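Local coordinates for thiol transferase (Phanerochaete chrysosporium, PDB 4F0B), which acts as a glutathione transferase of the Ure2p class and binds oxidized glutathione, at the interface of chains A and B. Numbering follows the deposited sequence. Chains: chain A/B, Thiol transferase.

The interface of chains A and B. Residues chain A 79-83, 86, 90; chain B 113, 116-117, 120.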
loop_
_atom_site.group_PDB
_atom_site.type_symbol
_atom_site.label_atom_id
_atom_site.label_comp_id
_atom_site.label_asym_id
_atom_site.label_seq_id
_atom_site.Cartn_x
_atom_site.Cartn_y
_atom_site.Cartn_z
ATOM N N PHE A 79 -7.574 20.719 1.820
ATOM C CA PHE A 79 -7.512 19.393 2.473
ATOM C C PHE A 79 -6.365 18.600 1.871
ATOM O O PHE A 79 -6.340 18.382 0.660
ATOM C CB PHE A 79 -8.834 18.628 2.238
ATOM C CG PHE A 79 -8.841 17.254 2.832
ATOM C CD1 PHE A 79 -8.957 17.082 4.209
ATOM C CD2 PHE A 79 -8.720 16.126 2.019
ATOM C CE1 PHE A 79 -8.948 15.819 4.778
ATOM C CE2 PHE A 79 -8.708 14.851 2.581
ATOM C CZ PHE A 79 -8.835 14.700 3.978
ATOM N N PRO A 80 -5.418 18.131 2.693
ATOM C CA PRO A 80 -4.243 17.444 2.135
ATOM C C PRO A 80 -4.455 15.940 1.970
ATOM O O PRO A 80 -5.122 15.293 2.782
ATOM C CB PRO A 80 -3.151 17.712 3.194
ATOM C CG PRO A 80 -3.919 17.753 4.505
ATOM C CD PRO A 80 -5.279 18.375 4.151
ATOM N N VAL A 81 -3.880 15.384 0.905
ATOM C CA VAL A 81 -3.882 13.930 0.722
ATOM C C VAL A 81 -2.498 13.515 0.265
ATOM O O VAL A 81 -1.967 14.044 -0.733
ATOM C CB VAL A 81 -4.929 13.472 -0.355
ATOM C CG1 VAL A 81 -5.016 11.953 -0.351
ATOM C CG2 VAL A 81 -6.310 14.093 -0.094
ATOM N N PHE A 82 -1.909 12.555 0.974
ATOM C CA PHE A 82 -0.622 11.987 0.550
ATOM C C PHE A 82 -0.797 10.486 0.310
ATOM O O PHE A 82 -1.858 9.912 0.664
ATOM C CB PHE A 82 0.546 12.333 1.532
ATOM C CG PHE A 82 0.481 11.621 2.869
ATOM C CD1 PHE A 82 -0.409 12.019 3.849
ATOM C CD2 PHE A 82 1.364 10.586 3.157
ATOM C CE1 PHE A 82 -0.467 11.353 5.087
ATOM C CE2 PHE A 82 1.315 9.922 4.399
ATOM C CZ PHE A 82 0.408 10.313 5.350
ATOM N N GLU A 83 0.223 9.892 -0.325
ATOM C CA GLU A 83 0.289 8.492 -0.819
ATOM C C GLU A 83 -0.463 8.345 -2.141
ATOM O O GLU A 83 -1.693 8.516 -2.198
ATOM C CB GLU A 83 -0.247 7.470 0.203
ATOM C CG GLU A 83 0.563 7.421 1.495
ATOM C CD GLU A 83 1.941 6.791 1.321
ATOM O OE1 GLU A 83 2.073 5.854 0.488
ATOM O OE2 GLU A 83 2.897 7.234 1.984
ATOM N N ALA A 86 -3.896 6.601 -2.299
ATOM C CA ALA A 86 -4.922 7.315 -1.524
ATOM C C ALA A 86 -5.377 8.569 -2.289
ATOM O O ALA A 86 -6.566 8.955 -2.251
ATOM C CB ALA A 86 -4.387 7.703 -0.121
ATOM N N TYR A 90 -9.143 9.365 -3.476
ATOM C CA TYR A 90 -9.787 10.624 -3.109
ATOM C C TYR A 90 -10.325 11.371 -4.326
ATOM O O TYR A 90 -11.454 11.850 -4.337
ATOM C CB TYR A 90 -8.773 11.537 -2.419
ATOM C CG TYR A 90 -9.380 12.852 -1.987
ATOM C CD1 TYR A 90 -10.021 12.969 -0.746
ATOM C CD2 TYR A 90 -9.354 13.977 -2.823
ATOM C CE1 TYR A 90 -10.611 14.184 -0.357
ATOM C CE2 TYR A 90 -9.939 15.182 -2.442
ATOM C CZ TYR A 90 -10.573 15.281 -1.211
ATOM O OH TYR A 90 -11.148 16.493 -0.827
ATOM N N SER B 113 -10.733 9.404 3.974
ATOM C CA SER B 113 -9.498 9.647 3.234
ATOM C C SER B 113 -8.288 9.610 4.157
ATOM O O SER B 113 -7.286 8.979 3.817
ATOM C CB SER B 113 -9.531 10.963 2.479
ATOM O OG SER B 113 -8.293 11.136 1.806
ATOM N N LEU B 116 -7.432 6.046 4.850
ATOM C CA LEU B 116 -6.749 5.450 3.713
ATOM C C LEU B 116 -5.296 5.918 3.610
ATOM O O LEU B 116 -4.386 5.113 3.320
ATOM C CB LEU B 116 -7.473 5.776 2.400
ATOM C CG LEU B 116 -8.828 5.089 2.208
ATOM C CD1 LEU B 116 -9.430 5.577 0.869
ATOM C CD2 LEU B 116 -8.706 3.565 2.164
ATOM N N GLN B 117 -5.063 7.212 3.820
ATOM C CA GLN B 117 -3.703 7.739 3.701
ATOM C C GLN B 117 -2.759 7.023 4.677
ATOM O O GLN B 117 -1.633 6.632 4.282
ATOM C CB GLN B 117 -3.697 9.236 3.970
ATOM C CG GLN B 117 -4.475 10.001 2.891
ATOM C CD GLN B 117 -4.560 11.468 3.261
ATOM O OE1 GLN B 117 -3.526 12.132 3.514
ATOM N NE2 GLN B 117 -5.792 12.029 3.269
ATOM N N PHE B 120 -2.218 3.357 3.572
ATOM C CA PHE B 120 -1.268 3.301 2.462
ATOM C C PHE B 120 0.143 3.683 2.891
ATOM O O PHE B 120 1.109 3.083 2.391
ATOM C CB PHE B 120 -1.789 4.121 1.252
ATOM C CG PHE B 120 -2.822 3.412 0.425
ATOM C CD1 PHE B 120 -2.446 2.386 -0.450
ATOM C CD2 PHE B 120 -4.165 3.796 0.457
ATOM C CE1 PHE B 120 -3.381 1.746 -1.241
ATOM C CE2 PHE B 120 -5.099 3.154 -0.340
ATOM C CZ PHE B 120 -4.707 2.124 -1.205
HETATM O O HOH W 1 -8.246 9.035 0.031
#
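The extended backbone of A:Pro80 to A:Phe82, in edge strand 79-82 of the thioredoxin-like domain, turns the A:Pro80 carbonyl and the A:Phe82 N-H toward B:Gln117, on helix 109-138 of the partner; the chain runs on through A:Glu83, at a positive phi of 79°, into helix 84-95. This is the usual dimer arrangement of the glutathione transferase fold, the N-terminal domain of one subunit packed on the long helix of the other, and the two-fold repeats it with the chains exchanged. B:Gln117 does most of the reaching. Its chain is extended beyond CG (chi2 175°), which carries the amide out to the strand. There B:Gln117 OE1 accepts from the backbone N of A:Phe82 at 3.0 Å; the donor stands well above the carbonyl plane, although the bond is fairly straight at the hydrogen. On the other branch, B:Gln117 NE2 donates to B:Ser113 OG, one turn back on its own helix, at 3.0 Å, and makes a weak bond to the carbonyl oxygen of A:Pro80. The amide is therefore held at both ends, which should fix its rotation. An alanine in place of B:Gln117 would probably leave the A:Phe82 amide without its partner across the interface and open a gap over A:Val81. That valine crosses the glutamine at about a right angle, A:Val81 CG1 3.7 Å from the amide carbon B:Gln117 CD, while the A:Phe82 ring stands nearly perpendicular to the amide plane. Off the NE2 tip of B:Gln117, the A:Phe79 ring, its plane 89° from the amide, turns its edge to B:Ser113 OG, in plane, 3.8 Å from A:Phe79 CE2. A:Tyr90 brings CD1 to 3.8 Å from B:Ser113 CB, and A:Val81 CG2 lies over one face of the tyrosine ring toward its rim. Water 1 bridges B:Ser113 OG to the carbonyl oxygen of A:Ala86. A:Ala86 CB packs 3.8 Å from B:Gln117 CG, and the A:Ala86 N lies over one face of the B:Phe120 ring, toward the rim.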